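Local coordinates for protein N-alpha-acetyltransferase 35, NatC auxiliary subunit (Saccharomyces cerevisiae, PDB 6YGA) that serves as the large auxiliary subunit of the NatC complex, which acetylates protein N-termini, including the N-terminal methionine of the L-A virus Gag protein, at residues T406-R410 with D456-Y460; S451-F455 with M468-V472. One frame throughout, in Å; residues are numbered along the deposited sequence. Where two conformers were deposited one is given.

Contact 1: residues T406-R410 with D456-Y460. With EDO (1,2-ethanediol), chain X; EDO (1,2-ethanediol), chain C.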
ATOM      1  N   THR B 406       4.664  -3.553   1.498  1.00 40.72           N
ATOM      2  CA  THR B 406       4.835  -4.049   2.861  1.00 40.75           C
ATOM      3  C   THR B 406       3.534  -4.053   3.659  1.00 39.99           C
ATOM      4  O   THR B 406       3.420  -4.820   4.622  1.00 39.66           O
ATOM      5  CB  THR B 406       5.905  -3.227   3.589  1.00 42.04           C
ATOM      6  OG1 THR B 406       6.233  -3.864   4.830  1.00 44.07           O
ATOM      7  CG2 THR B 406       5.411  -1.814   3.865  1.00 42.01           C
ATOM      8  N   CYS B 407       2.553  -3.234   3.281  1.00 39.85           N
ATOM      9  CA  CYS B 407       1.250  -3.255   3.934  1.00 40.59           C
ATOM     10  C   CYS B 407       0.309  -4.274   3.298  1.00 42.81           C
ATOM     11  O   CYS B 407      -0.335  -5.053   4.007  1.00 42.29           O
ATOM     12  CB  CYS B 407       0.619  -1.863   3.898  1.00 42.17           C
ATOM     13  SG  CYS B 407       1.471  -0.644   4.913  1.00 44.91           S
ATOM     14  N   ARG B 408       0.216  -4.276   1.964  1.00 41.79           N
ATOM     15  CA  ARG B 408      -0.649  -5.237   1.286  1.00 38.92           C
ATOM     16  C   ARG B 408      -0.173  -6.666   1.502  1.00 38.35           C
ATOM     17  O   ARG B 408      -0.980  -7.602   1.451  1.00 37.76           O
ATOM     18  CB  ARG B 408      -0.714  -4.929  -0.210  1.00 39.81           C
ATOM     19  CG  ARG B 408      -1.410  -3.626  -0.551  1.00 44.28           C
ATOM     20  CD  ARG B 408      -2.910  -3.730  -0.353  1.00 43.57           C
ATOM     21  NE  ARG B 408      -3.602  -2.516  -0.773  1.00 46.61           N
ATOM     22  CZ  ARG B 408      -4.915  -2.436  -0.962  1.00 46.03           C
ATOM     23  NH1 ARG B 408      -5.678  -3.504  -0.773  1.00 46.25           N
ATOM     24  NH2 ARG B 408      -5.465  -1.291  -1.346  1.00 43.70           N
ATOM     25  N   TYR B 409       1.128  -6.856   1.731  1.00 37.43           N
ATOM     26  CA  TYR B 409       1.651  -8.192   1.990  1.00 36.97           C
ATOM     27  C   TYR B 409       0.947  -8.827   3.183  1.00 37.28           C
ATOM     28  O   TYR B 409       0.488  -9.971   3.110  1.00 36.62           O
ATOM     29  CB  TYR B 409       3.163  -8.118   2.213  1.00 35.00           C
ATOM     30  CG  TYR B 409       3.821  -9.422   2.606  1.00 34.78           C
ATOM     31  CD1 TYR B 409       3.878 -10.495   1.721  1.00 36.49           C
ATOM     32  CD2 TYR B 409       4.405  -9.572   3.856  1.00 33.00           C
ATOM     33  CE1 TYR B 409       4.490 -11.686   2.081  1.00 36.15           C
ATOM     34  CE2 TYR B 409       5.018 -10.752   4.224  1.00 33.16           C
ATOM     35  CZ  TYR B 409       5.060 -11.804   3.337  1.00 37.13           C
ATOM     36  OH  TYR B 409       5.675 -12.977   3.715  1.00 40.10           O
ATOM     37  N   ARG B 410       0.831  -8.085   4.286  1.00 37.07           N
ATOM     38  CA  ARG B 410       0.139  -8.626   5.451  1.00 34.87           C
ATOM     39  C   ARG B 410      -1.354  -8.765   5.187  1.00 37.33           C
ATOM     40  O   ARG B 410      -1.986  -9.721   5.653  1.00 38.81           O
ATOM     41  CB  ARG B 410       0.388  -7.749   6.675  1.00 30.55           C
ATOM     42  CG  ARG B 410      -0.308  -8.252   7.928  1.00 31.19           C
ATOM     43  CD  ARG B 410       0.072  -7.446   9.154  1.00 34.61           C
ATOM     44  NE  ARG B 410      -0.403  -8.085  10.376  1.00 37.47           N
ATOM     45  CZ  ARG B 410      -1.580  -7.836  10.940  1.00 40.53           C
ATOM     46  NH1 ARG B 410      -2.410  -6.957  10.390  1.00 39.71           N
ATOM     47  NH2 ARG B 410      -1.926  -8.469  12.050  1.00 39.80           N
ATOM     48  N   ASP B 456       6.244  -5.505  12.452  1.00 41.12           N
ATOM     49  CA  ASP B 456       7.019  -4.712  11.504  1.00 41.29           C
ATOM     50  C   ASP B 456       6.255  -3.470  11.072  1.00 39.19           C
ATOM     51  O   ASP B 456       6.863  -2.429  10.800  1.00 41.03           O
ATOM     52  CB  ASP B 456       7.392  -5.568  10.290  1.00 44.79           C
ATOM     53  CG  ASP B 456       8.241  -4.819   9.278  1.00 51.46           C
ATOM     54  OD1 ASP B 456       9.366  -4.397   9.627  1.00 55.70           O
ATOM     55  OD2 ASP B 456       7.792  -4.667   8.123  1.00 53.20           O
ATOM     56  N   LEU B 457       4.930  -3.554  11.024  1.00 38.17           N
ATOM     57  CA  LEU B 457       4.079  -2.440  10.636  1.00 38.25           C
ATOM     58  C   LEU B 457       3.608  -1.614  11.826  1.00 41.03           C
ATOM     59  O   LEU B 457       2.870  -0.643  11.629  1.00 40.87           O
ATOM     60  CB  LEU B 457       2.870  -2.960   9.850  1.00 34.84           C
ATOM     61  CG  LEU B 457       3.191  -3.792   8.603  1.00 33.54           C
ATOM     62  CD1 LEU B 457       1.938  -4.442   8.054  1.00 32.74           C
ATOM     63  CD2 LEU B 457       3.863  -2.944   7.527  1.00 35.70           C
ATOM     64  N   ASP B 458       4.021  -1.974  13.047  1.00 40.04           N
ATOM     65  CA  ASP B 458       3.634  -1.253  14.261  1.00 43.75           C
ATOM     66  C   ASP B 458       2.120  -1.267  14.453  1.00 39.55           C
ATOM     67  O   ASP B 458       1.527  -0.299  14.931  1.00 41.83           O
ATOM     68  CB  ASP B 458       4.172   0.182  14.256  1.00 50.77           C
ATOM     69  CG  ASP B 458       5.668   0.242  14.490  1.00 58.79           C
ATOM     70  OD1 ASP B 458       6.127  -0.317  15.508  1.00 63.96           O
ATOM     71  OD2 ASP B 458       6.389   0.830  13.658  1.00 61.02           O
ATOM     72  N   ILE B 459       1.491  -2.377  14.066  1.00 36.57           N
ATOM     73  CA  ILE B 459       0.060  -2.543  14.283  1.00 37.63           C
ATOM     74  C   ILE B 459      -0.239  -2.693  15.769  1.00 35.55           C
ATOM     75  O   ILE B 459      -1.228  -2.150  16.274  1.00 37.07           O
ATOM     76  CB  ILE B 459      -0.455  -3.746  13.474  1.00 42.88           C
ATOM     77  CG1 ILE B 459      -0.325  -3.478  11.973  1.00 45.75           C
ATOM     78  CG2 ILE B 459      -1.894  -4.064  13.840  1.00 45.26           C
ATOM     79  CD1 ILE B 459      -1.104  -2.269  11.502  1.00 47.64           C
ATOM     80  N   TYR B 460       0.615  -3.406  16.496  1.00 32.95           N
ATOM     81  CA  TYR B 460       0.348  -3.747  17.885  1.00 32.37           C
ATOM     82  C   TYR B 460       0.913  -2.690  18.826  1.00 32.83           C
ATOM     83  O   TYR B 460       2.050  -2.237  18.667  1.00 31.48           O
ATOM     84  CB  TYR B 460       0.951  -5.110  18.228  1.00 30.45           C
ATOM     85  CG  TYR B 460       0.668  -6.190  17.209  1.00 32.91           C
ATOM     86  CD1 TYR B 460      -0.613  -6.378  16.698  1.00 35.77           C
ATOM     87  CD2 TYR B 460       1.687  -7.017  16.750  1.00 34.07           C
ATOM     88  CE1 TYR B 460      -0.870  -7.365  15.762  1.00 36.82           C
ATOM     89  CE2 TYR B 460       1.441  -8.002  15.817  1.00 33.87           C
ATOM     90  CZ  TYR B 460       0.163  -8.174  15.326  1.00 36.21           C
ATOM     91  OH  TYR B 460      -0.074  -9.159  14.397  1.00 34.90           O
TER
HETATM   92  C1  EDO X 813      -5.225  -7.400  -0.354  1.00 70.66           C
HETATM   93  O1  EDO X 813      -5.896  -6.289   0.255  1.00 71.92           O
HETATM   94  C2  EDO X 813      -3.717  -7.217  -0.221  1.00 68.67           C
HETATM   95  O2  EDO X 813      -3.027  -8.304  -0.850  1.00 67.32           O
HETATM   96  C1  EDO C 823      -5.674  -8.178  13.476  1.00 68.72           C
HETATM   97  O1  EDO C 823      -4.443  -8.056  14.197  1.00 66.40           O
HETATM   98  C2  EDO C 823      -5.507  -7.640  12.059  1.00 70.16           C
HETATM   99  O2  EDO C 823      -5.235  -6.235  12.098  1.00 70.04           O
HETATM  100  O   HOH W   1       7.585  -2.283   6.852  1.00 47.98           O
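A Schellman motif ends the helix that runs up to Asp-456, and the turn it makes packs against residues 406-410 of helix 406-429. The positive phi of Asp-458, 61°, reverses the chain at the helix end, and the CA-to-CB bonds of Leu-457 and Ile-459 both point toward residues 406-410. Leu-457 is the apolar centre: its CD2 lies 3.5 Å from the carbonyl O of Thr-406 and 4.2 Å from SG of Cys-407, while its CD1 touches CD of Arg-410 at 3.7 Å. A branched leucine fits here because its two methyls can reach neighbouring turns of the helix at once. Beside it, one water joins the polar ends, 2.9 Å from Thr-406 OG1 and donating to Asp-456 OD2 at 2.7 Å; Lys-453 completes this cluster by binding both side chains.

In this all-helical part of the TPR-like region, successive helices pack side by side, and the loop after helix 433-456 packs back on helix 406-429. Arg-410 extends along that loop with its first three chi angles trans, so its aliphatic part packs on Leu-457 while NH2 makes a weak 3.1 Å hydrogen bond to OH of Tyr-460. The buried guanidinium also gives NE to the carbonyl of Phe-450, and the Tyr-460 hydroxyl bonds the carbonyl of Ser-451. A 1,2-ethanediol, probably from the crystallisation liquor, adds weak bonds to NH1 and NH2. The carbonyls of Leu-457 and Asp-458 accept hydrogen bonds from Arg-140 and Arg-137 of the N-alpha-acetyltransferase 30 chain, placing the turn at the interface with that subunit.

Contact 2: residues S451-F455 with M468-V472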
ATOM      1  N   SER B 451       1.009 -12.875  11.785  1.00 35.61           N
ATOM      2  CA  SER B 451       1.010 -12.281  13.119  1.00 35.78           C
ATOM      3  C   SER B 451       2.283 -11.482  13.371  1.00 35.25           C
ATOM      4  O   SER B 451       2.229 -10.346  13.855  1.00 32.97           O
ATOM      5  CB  SER B 451       0.848 -13.367  14.181  1.00 37.19           C
ATOM      6  OG  SER B 451      -0.359 -14.087  14.009  1.00 40.20           O
ATOM      7  N   LEU B 452       3.445 -12.071  13.069  1.00 35.37           N
ATOM      8  CA  LEU B 452       4.706 -11.374  13.302  1.00 36.13           C
ATOM      9  C   LEU B 452       4.839 -10.149  12.407  1.00 37.78           C
ATOM     10  O   LEU B 452       5.477  -9.165  12.795  1.00 38.55           O
ATOM     11  CB  LEU B 452       5.885 -12.324  13.085  1.00 38.25           C
ATOM     12  CG  LEU B 452       5.999 -13.530  14.026  1.00 39.20           C
ATOM     13  CD1 LEU B 452       7.169 -14.422  13.632  1.00 37.56           C
ATOM     14  CD2 LEU B 452       6.130 -13.084  15.476  1.00 38.24           C
ATOM     15  N   LYS B 453       4.241 -10.185  11.215  1.00 36.53           N
ATOM     16  CA  LYS B 453       4.332  -9.045  10.311  1.00 35.79           C
ATOM     17  C   LYS B 453       3.696  -7.799  10.918  1.00 36.34           C
ATOM     18  O   LYS B 453       4.084  -6.675  10.577  1.00 36.20           O
ATOM     19  CB  LYS B 453       3.687  -9.402   8.968  1.00 35.70           C
ATOM     20  CG  LYS B 453       3.682  -8.280   7.952  1.00 37.61           C
ATOM     21  CD  LYS B 453       5.066  -7.982   7.430  1.00 37.85           C
ATOM     22  CE  LYS B 453       5.036  -6.754   6.542  1.00 38.09           C
ATOM     23  NZ  LYS B 453       6.385  -6.426   6.015  1.00 39.98           N
ATOM     24  N   GLY B 454       2.733  -7.981  11.828  1.00 34.64           N
ATOM     25  CA  GLY B 454       2.116  -6.845  12.496  1.00 35.60           C
ATOM     26  C   GLY B 454       3.091  -6.014  13.311  1.00 36.99           C
ATOM     27  O   GLY B 454       2.914  -4.800  13.448  1.00 36.91           O
ATOM     28  N   PHE B 455       4.134  -6.647  13.855  1.00 37.47           N
ATOM     29  CA  PHE B 455       5.141  -5.895  14.599  1.00 42.05           C
ATOM     30  C   PHE B 455       5.980  -5.027  13.672  1.00 42.75           C
ATOM     31  O   PHE B 455       6.397  -3.928  14.054  1.00 42.61           O
ATOM     32  CB  PHE B 455       6.038  -6.843  15.396  1.00 28.08           C
ATOM     33  CG  PHE B 455       5.389  -7.397  16.629  1.00 32.78           C
ATOM     34  CD1 PHE B 455       5.214  -6.604  17.753  1.00 33.48           C
ATOM     35  CD2 PHE B 455       4.961  -8.714  16.670  1.00 30.32           C
ATOM     36  CE1 PHE B 455       4.619  -7.114  18.890  1.00 31.12           C
ATOM     37  CE2 PHE B 455       4.368  -9.226  17.803  1.00 28.86           C
ATOM     38  CZ  PHE B 455       4.193  -8.425  18.915  1.00 30.02           C
HETATM   39  N   MSE B 468       0.270 -11.189  21.388  1.00 37.10           N
HETATM   40  CA  MSE B 468       0.711 -11.624  20.066  0.54 38.30           C
HETATM   41  C   MSE B 468       1.934 -12.538  20.129  1.00 37.33           C
HETATM   42  O   MSE B 468       1.975 -13.579  19.474  1.00 35.46           O
HETATM   43  CB  MSE B 468       1.014 -10.415  19.185  0.54 40.89           C
HETATM   44  CG  MSE B 468      -0.196  -9.532  18.911  0.54 43.44           C
HETATM   45 SE   MSE B 468      -1.731 -10.544  18.250  0.54 47.91          SE
HETATM   46  CE  MSE B 468      -0.902 -11.408  16.712  0.54 46.09           C
ATOM     47  N   PHE B 469       2.933 -12.150  20.923  1.00 36.40           N
ATOM     48  CA  PHE B 469       4.140 -12.964  21.014  1.00 35.59           C
ATOM     49  C   PHE B 469       3.846 -14.324  21.632  1.00 37.14           C
ATOM     50  O   PHE B 469       4.407 -15.337  21.202  1.00 37.61           O
ATOM     51  CB  PHE B 469       5.220 -12.224  21.800  1.00 34.67           C
ATOM     52  CG  PHE B 469       6.025 -11.271  20.965  1.00 34.08           C
ATOM     53  CD1 PHE B 469       6.518 -11.655  19.727  1.00 31.87           C
ATOM     54  CD2 PHE B 469       6.269  -9.982  21.407  1.00 35.46           C
ATOM     55  CE1 PHE B 469       7.256 -10.776  18.954  1.00 33.07           C
ATOM     56  CE2 PHE B 469       7.008  -9.102  20.644  1.00 35.88           C
ATOM     57  CZ  PHE B 469       7.499  -9.496  19.414  1.00 34.83           C
ATOM     58  N   TRP B 470       2.961 -14.380  22.628  1.00 35.89           N
ATOM     59  CA  TRP B 470       2.637 -15.678  23.205  1.00 36.40           C
ATOM     60  C   TRP B 470       1.771 -16.497  22.260  1.00 37.52           C
ATOM     61  O   TRP B 470       1.897 -17.726  22.205  1.00 37.72           O
ATOM     62  CB  TRP B 470       1.944 -15.523  24.555  1.00 39.04           C
ATOM     63  CG  TRP B 470       1.614 -16.854  25.151  1.00 42.27           C
ATOM     64  CD1 TRP B 470       2.455 -17.672  25.844  1.00 43.83           C
ATOM     65  CD2 TRP B 470       0.357 -17.539  25.077  1.00 44.73           C
ATOM     66  NE1 TRP B 470       1.800 -18.821  26.213  1.00 46.88           N
ATOM     67  CE2 TRP B 470       0.509 -18.763  25.756  1.00 45.81           C
ATOM     68  CE3 TRP B 470      -0.881 -17.233  24.506  1.00 46.33           C
ATOM     69  CZ2 TRP B 470      -0.531 -19.679  25.884  1.00 48.42           C
ATOM     70  CZ3 TRP B 470      -1.912 -18.144  24.632  1.00 46.88           C
ATOM     71  CH2 TRP B 470      -1.730 -19.352  25.317  1.00 48.70           C
ATOM     72  N   TYR B 471       0.885 -15.837  21.511  1.00 36.52           N
ATOM     73  CA  TYR B 471       0.082 -16.561  20.534  1.00 34.29           C
ATOM     74  C   TYR B 471       0.958 -17.155  19.441  1.00 31.93           C
ATOM     75  O   TYR B 471       0.718 -18.279  18.988  1.00 36.30           O
ATOM     76  CB  TYR B 471      -0.987 -15.643  19.940  1.00 33.61           C
ATOM     77  CG  TYR B 471      -1.847 -16.309  18.891  1.00 32.70           C
ATOM     78  CD1 TYR B 471      -2.663 -17.384  19.215  1.00 33.52           C
ATOM     79  CD2 TYR B 471      -1.843 -15.862  17.578  1.00 32.36           C
ATOM     80  CE1 TYR B 471      -3.447 -17.997  18.260  1.00 33.87           C
ATOM     81  CE2 TYR B 471      -2.625 -16.464  16.617  1.00 32.78           C
ATOM     82  CZ  TYR B 471      -3.424 -17.532  16.962  1.00 34.73           C
ATOM     83  OH  TYR B 471      -4.205 -18.134  16.004  1.00 35.47           O
ATOM     84  N   VAL B 472       1.994 -16.426  19.017  1.00 29.86           N
ATOM     85  CA  VAL B 472       2.884 -16.949  17.985  1.00 31.05           C
ATOM     86  C   VAL B 472       3.761 -18.057  18.552  1.00 31.67           C
ATOM     87  O   VAL B 472       4.049 -19.049  17.873  1.00 31.07           O
ATOM     88  CB  VAL B 472       3.716 -15.812  17.366  1.00 30.20           C
ATOM     89  CG1 VAL B 472       4.718 -16.365  16.361  1.00 26.72           C
ATOM     90  CG2 VAL B 472       2.795 -14.818  16.690  1.00 28.06           C
TER
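The ring of Phe-455 lies over that of Phe-469 in an offset stack, with centroids 4.0 Å apart and planes only 7° from parallel. CZ of Phe-455 comes within 3.4 Å of CE2 of Phe-469, each atom sitting over a face of the other ring. The same CZ also meets CB of Met-468 at 3.8 Å, so the end of the Phe-455 ring touches two consecutive residues of the opposing helix.

Earlier on helix 433-456, small and branched side chains bring the remaining surfaces together. Ser-451 points across the interface and has little bulk: its CB is 3.6 Å from CE of Met-468, modelled as selenomethionine, and 3.5 Å from CG2 of Val-472. Its hydroxyl is satisfied within its own helix by the carbonyl of Met-447, so a polar residue can be buried here at little cost. Leu-452 lies to one side, its CD2 reaching CG1 of Val-472 at 3.7 Å and CE1 of Phe-469 at 4.3 Å.

The two segments belong to consecutive helices, 433-456 and 465-506, joined by a short loop into an antiparallel helical hairpin, consistent with the TPR-repeat family of this region. Their local axes approach to 10.1 Å at -150°, a separation that suits side chains of this size. Helix 511-564 packs on Phe-469 and Val-472 as a further layer. With no polar bond between the segments, their association rests on close-fitting apolar surfaces and ring stacking, an interface that gains its stability from being buried away from solvent.

Contacts 1 and 2 alternate along the chain: 406-410, 451-455, 456-460, then 468-472. Their centres lie 11 Å apart within the TPR-like region. Helix 433-456 connects them, for its last turns supply 451-455 to contact 2 and run directly into the turn at 456-460. Three successive helices, 406-429, 433-456 and 465-506, are thus held together around one helix end. The contacts touch directly: Tyr-460 OH is 2.6 Å from Ser-451 O, and Thr-406 OG1 is 2.8 Å from Lys-453 NZ, both probable hydrogen bonds. Contact 1 lies at the interface with the N-alpha-acetyltransferase 30 subunit, whereas contact 2 meets no other chain and joins helices within this one alone.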